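Local coordinates for protein inactive glucansucrase (Lactobacillus reuteri, PDB 5JBD) that belongs to glycoside hydrolase family 70 as an inactive glucansucrase, a multidomain protein built round a TIM-type barrel, modelled here with a bound calcium ion, at residues Phe689-Ala694 with Glu728-Thr733; Asn351-Ala356 with Gly363-Asn368; Gln95-Phe100 with Gln134-Val139. One frame throughout, in Å; residues are numbered along the deposited sequence.

From the N terminus, interaction 3 comes first. It closes a loop of 33 residues, of which 13 are helical, and joins helices 90-101 and 126-147. Interaction 2 follows and closes the shortest loop, six residues between segments 351-356 and 363-368. Interaction 1 is last, with another 33 residues between segments 689-694 and 728-733. The three are in series, so none nests in or crosses another. Interaction 1 belongs to the barrel wall, and interaction 2 to the border between a barrel helix and an antiparallel sheet. Interaction 3 lies far off in a helical region, its centre about 66 Å from that of interaction 2.

Interaction 1: residues Phe689-Ala694 with Glu728-Thr733; sequences FWMAPA and EELANT
This contact is part of a beta-alpha-beta unit in the barrel wall, where Met691 and Ala694 pack against Leu730. Strand 688-691 supplies Met691, and the loop after it supplies Ala694. Helix 727-739 supplies Leu730 and Thr733. The two branches of Leu730 divide the work. Leu730 CD1 lies 3.8 Å from Met691 SD and 3.9 Å from Met691 CE. Leu730 CD2 lies 4.0 Å from Ala694 CB. The Met691 and Leu730 side chains lie alongside each other, running in opposite senses. Leu730 has CG anti to its backbone nitrogen (chi1 174°), which sends both methyls to the strand side of the helix. The Met691 chain is bent at chi3 (69°), and this keeps CE beside Leu730 CD1. Met691 CE is also 4.5 Å from Thr733 CG2, a looser touch. No hydrogen bond crosses the contact, and its four touching residues are buried. The Thr733 hydroxyl does not face the strand; its main partner is Tyr671 O on helix 670-676. That helix also packs on Met691 and Ala694, while Ala694 N donates to Glu746 of strand 743-748. After helix 727-739 the chain enters strand 743-748, which pairs in parallel with strand 688-691. Helix-on-strand packing of this kind is characteristic of the beta-alpha-beta crossovers of a TIM barrel, the core fold of family 70.

Interaction 2: residues Asn351-Ala356 with Gly363-Asn368; sequences NVLGRA and GNLITN. With ACT (acetate ion), chain E.
Val352 meets Asn364 and Leu365, one methyl to each. Val352 CG2 lies 3.7 Å from Asn364 CB, so Asn364 joins the contact through its aliphatic carbon and not its amide. Val352 CG1 lies 4.1 Å from Leu365 CD1. A Val352 chi1 of 172° sets CG1 opposite the backbone nitrogen and CG2 opposite the carbonyl carbon, which splays the two methyls over successive residues of the short helix 364-367. Val352 approaches both partners at a slant. Leu353 CD1 adds a looser touch, 4.4 Å from Leu365 CD1. No hydrogen bond links the segments. Helix 343-354 follows strand 340-341 of the TIM-type barrel, and Val352 lies near its end, where the helix widens to a pi-type turn. Leu365 also packs on Met503 and Leu511 of the antiparallel sheet, so the contact lies where the barrel meets that sheet. Next to it, Val352 O accepts from Asn543 ND2, and Asn368 O accepts from Thr348 OG1. Asn368 leaves the helical conformation, and its OD1 accepts from Thr367 OG1 at 2.8 Å. Farther out, Arg355 is bonded to an acetate ion, probably from the crystallisation liquor. Arg355 NE donates to acetate OXT at 3.3 Å, long but nearly straight (168°). Asn351 ND2 lies 3.3 Å above one face of the Arg355 guanidinium, toward its rim.

Interaction 3: residues Gln95-Phe100 with Gln134-Val139; sequences QFIKYF and QNLRYV
Leu136 points at helix 90-101 and places one methyl, CD2, among Phe96, Ile97 and Phe100. With chi1 at -180°, the Leu136 side chain extends away from its own nitrogen, and the branched end is carried from its own helix toward the other. Leu136 CD2 lies 3.6 Å from Phe96 CE2. The methyl comes to the Phe96 ring obliquely. A chi1 of 179° sets the Phe96 ring beside the carbonyl carbon of its own residue, and the far part of the ring reaches closer to helix 126-147 than its CB direction suggests. Phe100 meets the same methyl with its CB, at 3.9 Å from Leu136 CD2. Leu136 CD1 touches Phe100 CB too, at 4.1 Å. The Phe100 ring leads away and turns to Phe96 instead. Phe96 CZ sits 3.8 Å above the centre of the Phe100 ring, and Phe100 CD1 lies over the rim of the Phe96 ring. The two rings pack on each other beside the leucine. Ile97 meets the methyl with its CA, 4.0 Å from Leu136 CD2, and more loosely with its CG1. The axes of the two segments, 95-100 and 134-139, come no closer than 11.0 Å and run roughly the same way, 35° apart. No hydrogen bond crosses between them. Next to the contact, Arg137 NH2 donates to Gln134 OE1 at 3.0 Å, from above the carbonyl plane of the amide. The guanidinium keeps this oxygen in its own plane and has Gln134 CA over one face. Gln134 OE1 also takes a bond from Asn36, and Arg137 NH1 bonds to Met84 O. Helix 151-162 completes the cluster: Ile157 and Phe160 pack on Phe96, and Leu153 packs on Phe100. Helices 126-147 and 151-162 both pack on helix 90-101, well away from the barrel strands.

Interaction 1: residues Phe689-Ala694 with Glu728-Thr733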
loop_
_atom_site.group_PDB
_atom_site.type_symbol
_atom_site.label_atom_id
_atom_site.label_comp_id
_atom_site.label_asym_id
_atom_site.label_seq_id
_atom_site.Cartn_x
_atom_site.Cartn_y
_atom_site.Cartn_z
ATOM N N PHE A 689 -2.902 -18.274 -3.707
ATOM C CA PHE A 689 -1.568 -17.646 -3.688
ATOM C C PHE A 689 -1.719 -16.157 -3.963
ATOM O O PHE A 689 -2.068 -15.755 -5.084
ATOM C CB PHE A 689 -0.680 -18.340 -4.730
ATOM C CG PHE A 689 0.809 -18.213 -4.478
ATOM C CD1 PHE A 689 1.535 -17.187 -5.051
ATOM C CD2 PHE A 689 1.484 -19.149 -3.698
ATOM C CE1 PHE A 689 2.899 -17.072 -4.835
ATOM C CE2 PHE A 689 2.858 -19.047 -3.483
ATOM C CZ PHE A 689 3.562 -18.006 -4.051
ATOM N N TRP A 690 -1.480 -15.336 -2.939
ATOM C CA TRP A 690 -1.549 -13.884 -3.048
ATOM C C TRP A 690 -0.189 -13.384 -3.546
ATOM O O TRP A 690 0.836 -13.469 -2.839
ATOM C CB TRP A 690 -1.975 -13.253 -1.711
ATOM C CG TRP A 690 -1.769 -11.784 -1.496
ATOM C CD1 TRP A 690 -1.519 -10.822 -2.434
ATOM C CD2 TRP A 690 -1.789 -11.106 -0.235
ATOM N NE1 TRP A 690 -1.380 -9.593 -1.841
ATOM C CE2 TRP A 690 -1.536 -9.734 -0.491
ATOM C CE3 TRP A 690 -1.992 -11.520 1.085
ATOM C CZ2 TRP A 690 -1.467 -8.776 0.534
ATOM C CZ3 TRP A 690 -1.934 -10.571 2.102
ATOM C CH2 TRP A 690 -1.686 -9.213 1.819
ATOM N N MET A 691 -0.197 -12.850 -4.764
ATOM C CA MET A 691 1.001 -12.289 -5.392
ATOM C C MET A 691 1.079 -10.782 -5.179
ATOM O O MET A 691 0.071 -10.072 -5.233
ATOM C CB MET A 691 1.035 -12.615 -6.884
ATOM C CG MET A 691 0.988 -14.111 -7.145
ATOM S SD MET A 691 1.763 -14.698 -8.664
ATOM C CE MET A 691 3.470 -14.385 -8.227
ATOM N N ALA A 692 2.300 -10.313 -4.950
ATOM C CA ALA A 692 2.582 -8.900 -4.768
ATOM C C ALA A 692 2.035 -8.066 -5.919
ATOM O O ALA A 692 1.918 -8.569 -7.039
ATOM C CB ALA A 692 4.089 -8.684 -4.649
ATOM N N PRO A 693 1.716 -6.787 -5.656
ATOM C CA PRO A 693 1.361 -5.923 -6.776
ATOM C C PRO A 693 2.528 -5.906 -7.774
ATOM O O PRO A 693 3.662 -5.586 -7.407
ATOM C CB PRO A 693 1.180 -4.544 -6.115
ATOM C CG PRO A 693 2.016 -4.615 -4.882
ATOM C CD PRO A 693 1.831 -6.019 -4.403
ATOM N N ALA A 694 2.243 -6.288 -9.017
ATOM C CA ALA A 694 3.281 -6.651 -9.969
ATOM C C ALA A 694 3.680 -5.496 -10.898
ATOM O O ALA A 694 4.526 -5.672 -11.764
ATOM C CB ALA A 694 2.811 -7.850 -10.775
ATOM N N GLU A 728 6.760 -12.158 -18.515
ATOM C CA GLU A 728 6.842 -13.516 -19.066
ATOM C C GLU A 728 7.059 -14.528 -17.945
ATOM O O GLU A 728 6.443 -15.593 -17.919
ATOM C CB GLU A 728 7.997 -13.666 -20.075
ATOM C CG GLU A 728 7.750 -14.718 -21.109
ATOM C CD GLU A 728 8.875 -14.825 -22.127
ATOM O OE1 GLU A 728 9.218 -13.817 -22.789
ATOM O OE2 GLU A 728 9.414 -15.928 -22.260
ATOM N N GLU A 729 7.962 -14.193 -17.034
ATOM C CA GLU A 729 8.216 -15.039 -15.859
ATOM C C GLU A 729 6.950 -15.177 -14.986
ATOM O O GLU A 729 6.575 -16.286 -14.612
ATOM C CB GLU A 729 9.391 -14.485 -15.059
ATOM C CG GLU A 729 10.753 -14.780 -15.684
ATOM C CD GLU A 729 11.897 -14.011 -15.053
ATOM O OE1 GLU A 729 11.642 -13.035 -14.297
ATOM O OE2 GLU A 729 13.071 -14.372 -15.327
ATOM N N LEU A 730 6.285 -14.052 -14.717
ATOM C CA LEU A 730 5.022 -14.047 -13.971
ATOM C C LEU A 730 3.995 -15.020 -14.572
ATOM O O LEU A 730 3.415 -15.848 -13.858
ATOM C CB LEU A 730 4.424 -12.636 -13.905
ATOM C CG LEU A 730 3.025 -12.490 -13.271
ATOM C CD1 LEU A 730 2.984 -13.069 -11.866
ATOM C CD2 LEU A 730 2.604 -11.035 -13.233
ATOM N N ALA A 731 3.783 -14.934 -15.882
ATOM C CA ALA A 731 2.816 -15.819 -16.540
ATOM C C ALA A 731 3.180 -17.301 -16.419
ATOM O O ALA A 731 2.298 -18.141 -16.194
ATOM C CB ALA A 731 2.643 -15.438 -18.003
ATOM N N ASN A 732 4.467 -17.627 -16.576
ATOM C CA ASN A 732 4.935 -19.003 -16.371
ATOM C C ASN A 732 4.786 -19.441 -14.916
ATOM O O ASN A 732 4.440 -20.587 -14.656
ATOM C CB ASN A 732 6.394 -19.169 -16.813
ATOM C CG ASN A 732 6.539 -19.280 -18.320
ATOM O OD1 ASN A 732 5.666 -19.819 -19.030
ATOM N ND2 ASN A 732 7.640 -18.775 -18.820
ATOM N N THR A 733 5.018 -18.516 -13.980
ATOM C CA THR A 733 4.848 -18.799 -12.552
ATOM C C THR A 733 3.387 -19.092 -12.203
ATOM O O THR A 733 3.099 -20.058 -11.492
ATOM C CB THR A 733 5.399 -17.642 -11.691
ATOM O OG1 THR A 733 6.781 -17.443 -12.021
ATOM C CG2 THR A 733 5.271 -17.943 -10.202
#

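Interaction 2: residues Asn351-Ala356 with Gly363-Asn368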
loop_
_atom_site.group_PDB
_atom_site.type_symbol
_atom_site.label_atom_id
_atom_site.label_comp_id
_atom_site.label_asym_id
_atom_site.label_seq_id
_atom_site.Cartn_x
_atom_site.Cartn_y
_atom_site.Cartn_z
ATOM N N ASN A 351 -2.623 -8.849 21.255
ATOM C CA ASN A 351 -2.850 -8.344 22.600
ATOM C C ASN A 351 -2.872 -9.475 23.635
ATOM O O ASN A 351 -2.508 -9.250 24.782
ATOM C CB ASN A 351 -4.158 -7.522 22.730
ATOM C CG ASN A 351 -4.185 -6.250 21.879
ATOM O OD1 ASN A 351 -5.255 -5.635 21.632
ATOM N ND2 ASN A 351 -3.041 -5.837 21.451
ATOM N N VAL A 352 -3.293 -10.680 23.242
ATOM C CA VAL A 352 -3.417 -11.814 24.180
ATOM C C VAL A 352 -2.131 -12.625 24.276
ATOM O O VAL A 352 -1.711 -12.986 25.377
ATOM C CB VAL A 352 -4.584 -12.747 23.798
ATOM C CG1 VAL A 352 -4.619 -14.020 24.637
ATOM C CG2 VAL A 352 -5.909 -12.016 23.932
ATOM N N LEU A 353 -1.526 -12.921 23.128
ATOM C CA LEU A 353 -0.377 -13.816 23.043
ATOM C C LEU A 353 0.965 -13.136 22.760
ATOM O O LEU A 353 2.003 -13.642 23.163
ATOM C CB LEU A 353 -0.637 -14.875 21.965
ATOM C CG LEU A 353 -1.826 -15.813 22.196
ATOM C CD1 LEU A 353 -2.116 -16.653 20.963
ATOM C CD2 LEU A 353 -1.582 -16.705 23.398
ATOM N N GLY A 354 0.941 -12.013 22.051
ATOM C CA GLY A 354 2.150 -11.412 21.496
ATOM C C GLY A 354 2.911 -10.380 22.313
ATOM O O GLY A 354 4.091 -10.125 22.034
ATOM N N ARG A 355 2.267 -9.763 23.296
ATOM C CA ARG A 355 2.937 -8.763 24.134
ATOM C C ARG A 355 3.910 -9.424 25.114
ATOM O O ARG A 355 3.762 -10.609 25.458
ATOM C CB ARG A 355 1.925 -7.960 24.936
ATOM C CG ARG A 355 1.088 -6.972 24.158
ATOM C CD ARG A 355 0.061 -6.342 25.095
ATOM N NE ARG A 355 -0.570 -5.183 24.487
ATOM C CZ ARG A 355 -1.851 -4.822 24.605
ATOM N NH1 ARG A 355 -2.723 -5.519 25.338
ATOM N NH2 ARG A 355 -2.271 -3.732 23.942
ATOM N N ALA A 356 4.891 -8.645 25.566
ATOM C CA ALA A 356 5.760 -9.053 26.686
ATOM C C ALA A 356 5.011 -9.002 28.023
ATOM O O ALA A 356 5.054 -9.949 28.810
ATOM C CB ALA A 356 6.986 -8.153 26.757
ATOM N N GLY A 363 -9.308 -15.674 27.222
ATOM C CA GLY A 363 -10.692 -15.748 26.743
ATOM C C GLY A 363 -11.069 -14.804 25.606
ATOM O O GLY A 363 -12.069 -15.034 24.917
ATOM N N ASN A 364 -10.302 -13.733 25.422
ATOM C CA ASN A 364 -10.505 -12.834 24.280
ATOM C C ASN A 364 -10.383 -13.545 22.924
ATOM O O ASN A 364 -11.013 -13.125 21.972
ATOM C CB ASN A 364 -9.552 -11.636 24.324
ATOM C CG ASN A 364 -9.908 -10.629 25.405
ATOM O OD1 ASN A 364 -10.637 -10.927 26.344
ATOM N ND2 ASN A 364 -9.360 -9.423 25.284
ATOM N N LEU A 365 -9.606 -14.618 22.838
ATOM C CA LEU A 365 -9.532 -15.426 21.602
ATOM C C LEU A 365 -10.882 -16.049 21.193
ATOM O O LEU A 365 -11.106 -16.357 20.020
ATOM C CB LEU A 365 -8.487 -16.536 21.749
ATOM C CG LEU A 365 -7.036 -16.084 21.971
ATOM C CD1 LEU A 365 -6.171 -17.203 22.512
ATOM C CD2 LEU A 365 -6.447 -15.528 20.686
ATOM N N ILE A 366 -11.772 -16.229 22.166
ATOM C CA ILE A 366 -13.073 -16.807 21.939
ATOM C C ILE A 366 -14.030 -15.769 21.361
ATOM O O ILE A 366 -14.761 -16.058 20.412
ATOM C CB ILE A 366 -13.677 -17.376 23.256
ATOM C CG1 ILE A 366 -12.750 -18.429 23.873
ATOM C CG2 ILE A 366 -15.045 -18.002 22.982
ATOM C CD1 ILE A 366 -13.108 -18.870 25.283
ATOM N N THR A 367 -14.007 -14.564 21.930
ATOM C CA THR A 367 -15.036 -13.557 21.670
ATOM C C THR A 367 -14.637 -12.377 20.761
ATOM O O THR A 367 -15.506 -11.777 20.131
ATOM C CB THR A 367 -15.490 -12.940 22.998
ATOM O OG1 THR A 367 -14.357 -12.387 23.669
ATOM C CG2 THR A 367 -16.112 -13.997 23.903
ATOM N N ASN A 368 -13.345 -12.030 20.705
ATOM C CA ASN A 368 -12.924 -10.743 20.106
ATOM C C ASN A 368 -12.418 -10.937 18.672
ATOM O O ASN A 368 -11.230 -10.802 18.362
ATOM C CB ASN A 368 -11.940 -10.021 21.034
ATOM C CG ASN A 368 -12.582 -9.621 22.369
ATOM O OD1 ASN A 368 -13.763 -9.886 22.620
ATOM N ND2 ASN A 368 -11.810 -8.968 23.220
HETATM C C ACT E . 1.044 -1.924 22.551
HETATM O O ACT E . 0.043 -1.216 22.776
HETATM O OXT ACT E . 0.949 -3.158 22.379
HETATM C CH3 ACT E . 2.397 -1.274 22.490
#

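Interaction 3: residues Gln95-Phe100 with Gln134-Val139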
loop_
_atom_site.group_PDB
_atom_site.type_symbol
_atom_site.label_atom_id
_atom_site.label_comp_id
_atom_site.label_asym_id
_atom_site.label_seq_id
_atom_site.Cartn_x
_atom_site.Cartn_y
_atom_site.Cartn_z
ATOM N N GLN A 95 17.737 37.819 -0.762
ATOM C CA GLN A 95 18.276 36.491 -0.418
ATOM C C GLN A 95 19.057 35.848 -1.560
ATOM O O GLN A 95 20.126 35.274 -1.334
ATOM C CB GLN A 95 17.184 35.518 0.008
ATOM C CG GLN A 95 16.539 35.769 1.364
ATOM C CD GLN A 95 15.427 34.772 1.620
ATOM O OE1 GLN A 95 15.652 33.567 1.592
ATOM N NE2 GLN A 95 14.212 35.268 1.831
ATOM N N PHE A 96 18.534 35.958 -2.781
ATOM C CA PHE A 96 19.231 35.441 -3.965
ATOM C C PHE A 96 20.608 36.072 -4.117
ATOM O O PHE A 96 21.600 35.368 -4.320
ATOM C CB PHE A 96 18.402 35.670 -5.228
ATOM C CG PHE A 96 19.069 35.194 -6.482
ATOM C CD1 PHE A 96 19.009 33.850 -6.847
ATOM C CD2 PHE A 96 19.744 36.078 -7.308
ATOM C CE1 PHE A 96 19.617 33.401 -8.003
ATOM C CE2 PHE A 96 20.368 35.632 -8.467
ATOM C CZ PHE A 96 20.301 34.291 -8.815
ATOM N N ILE A 97 20.664 37.393 -3.998
ATOM C CA ILE A 97 21.916 38.148 -4.135
ATOM C C ILE A 97 22.932 37.714 -3.073
ATOM O O ILE A 97 24.075 37.366 -3.404
ATOM C CB ILE A 97 21.659 39.685 -4.107
ATOM C CG1 ILE A 97 20.873 40.110 -5.362
ATOM C CG2 ILE A 97 22.970 40.472 -4.034
ATOM C CD1 ILE A 97 20.206 41.472 -5.268
ATOM N N LYS A 98 22.496 37.721 -1.815
ATOM C CA LYS A 98 23.296 37.246 -0.674
ATOM C C LYS A 98 23.818 35.824 -0.854
ATOM O O LYS A 98 25.002 35.569 -0.661
ATOM C CB LYS A 98 22.469 37.279 0.622
ATOM C CG LYS A 98 22.297 38.653 1.252
ATOM C CD LYS A 98 21.783 38.557 2.703
ATOM C CE LYS A 98 22.759 38.204 3.817
ATOM N NZ LYS A 98 22.362 38.775 5.140
ATOM N N TYR A 99 22.917 34.912 -1.212
ATOM C CA TYR A 99 23.264 33.501 -1.382
ATOM C C TYR A 99 24.329 33.310 -2.472
ATOM O O TYR A 99 25.374 32.676 -2.230
ATOM C CB TYR A 99 22.021 32.650 -1.679
ATOM C CG TYR A 99 22.336 31.166 -1.744
ATOM C CD1 TYR A 99 22.782 30.579 -2.930
ATOM C CD2 TYR A 99 22.252 30.364 -0.618
ATOM C CE1 TYR A 99 23.120 29.238 -2.996
ATOM C CE2 TYR A 99 22.566 29.009 -0.678
ATOM C CZ TYR A 99 23.009 28.457 -1.862
ATOM O OH TYR A 99 23.338 27.125 -1.937
ATOM N N PHE A 100 24.096 33.892 -3.647
ATOM C CA PHE A 100 25.054 33.750 -4.745
ATOM C C PHE A 100 26.418 34.358 -4.453
ATOM O O PHE A 100 27.445 33.710 -4.669
ATOM C CB PHE A 100 24.465 34.231 -6.076
ATOM C CG PHE A 100 23.774 33.127 -6.824
ATOM C CD1 PHE A 100 22.659 32.524 -6.286
ATOM C CD2 PHE A 100 24.284 32.638 -8.019
ATOM C CE1 PHE A 100 22.031 31.475 -6.940
ATOM C CE2 PHE A 100 23.662 31.590 -8.678
ATOM C CZ PHE A 100 22.532 31.011 -8.139
ATOM N N GLN A 134 21.521 43.148 -11.507
ATOM C CA GLN A 134 22.065 43.266 -12.861
ATOM C C GLN A 134 23.568 42.953 -12.882
ATOM O O GLN A 134 24.058 42.217 -13.753
ATOM C CB GLN A 134 21.808 44.668 -13.448
ATOM C CG GLN A 134 22.298 44.863 -14.888
ATOM C CD GLN A 134 21.793 43.780 -15.847
ATOM O OE1 GLN A 134 20.687 43.867 -16.387
ATOM N NE2 GLN A 134 22.614 42.769 -16.071
ATOM N N ASN A 135 24.280 43.513 -11.915
ATOM C CA ASN A 135 25.710 43.250 -11.747
ATOM C C ASN A 135 25.995 41.779 -11.428
ATOM O O ASN A 135 26.973 41.223 -11.933
ATOM C CB ASN A 135 26.314 44.196 -10.688
ATOM C CG ASN A 135 26.574 45.596 -11.249
ATOM O OD1 ASN A 135 26.895 45.760 -12.416
ATOM N ND2 ASN A 135 26.449 46.596 -10.412
ATOM N N LEU A 136 25.137 41.152 -10.628
ATOM C CA LEU A 136 25.270 39.727 -10.353
ATOM C C LEU A 136 25.077 38.877 -11.616
ATOM O O LEU A 136 25.795 37.907 -11.817
ATOM C CB LEU A 136 24.294 39.285 -9.267
ATOM C CG LEU A 136 24.329 37.794 -8.875
ATOM C CD1 LEU A 136 25.719 37.333 -8.446
ATOM C CD2 LEU A 136 23.317 37.547 -7.786
ATOM N N ARG A 137 24.136 39.251 -12.478
ATOM C CA ARG A 137 23.977 38.548 -13.749
ATOM C C ARG A 137 25.276 38.560 -14.585
ATOM O O ARG A 137 25.650 37.526 -15.144
ATOM C CB ARG A 137 22.784 39.076 -14.541
ATOM C CG ARG A 137 21.448 38.680 -13.931
ATOM C CD ARG A 137 20.302 38.918 -14.899
ATOM N NE ARG A 137 19.976 40.342 -15.065
ATOM C CZ ARG A 137 19.179 41.043 -14.247
ATOM N NH1 ARG A 137 18.581 40.487 -13.200
ATOM N NH2 ARG A 137 18.962 42.327 -14.494
ATOM N N TYR A 138 25.973 39.700 -14.620
ATOM C CA TYR A 138 27.275 39.805 -15.305
ATOM C C TYR A 138 28.302 38.842 -14.674
ATOM O O TYR A 138 29.026 38.144 -15.379
ATOM C CB TYR A 138 27.814 41.257 -15.297
ATOM C CG TYR A 138 26.899 42.312 -15.907
ATOM C CD1 TYR A 138 26.085 42.030 -17.014
ATOM C CD2 TYR A 138 26.852 43.610 -15.381
ATOM C CE1 TYR A 138 25.251 42.994 -17.567
ATOM C CE2 TYR A 138 26.011 44.581 -15.929
ATOM C CZ TYR A 138 25.211 44.265 -17.017
ATOM O OH TYR A 138 24.359 45.196 -17.553
ATOM N N VAL A 139 28.314 38.785 -13.343
ATOM C CA VAL A 139 29.223 37.895 -12.602
ATOM C C VAL A 139 28.838 36.425 -12.828
ATOM O O VAL A 139 29.708 35.589 -13.008
ATOM C CB VAL A 139 29.280 38.267 -11.096
ATOM C CG1 VAL A 139 30.096 37.250 -10.294
ATOM C CG2 VAL A 139 29.866 39.673 -10.923
#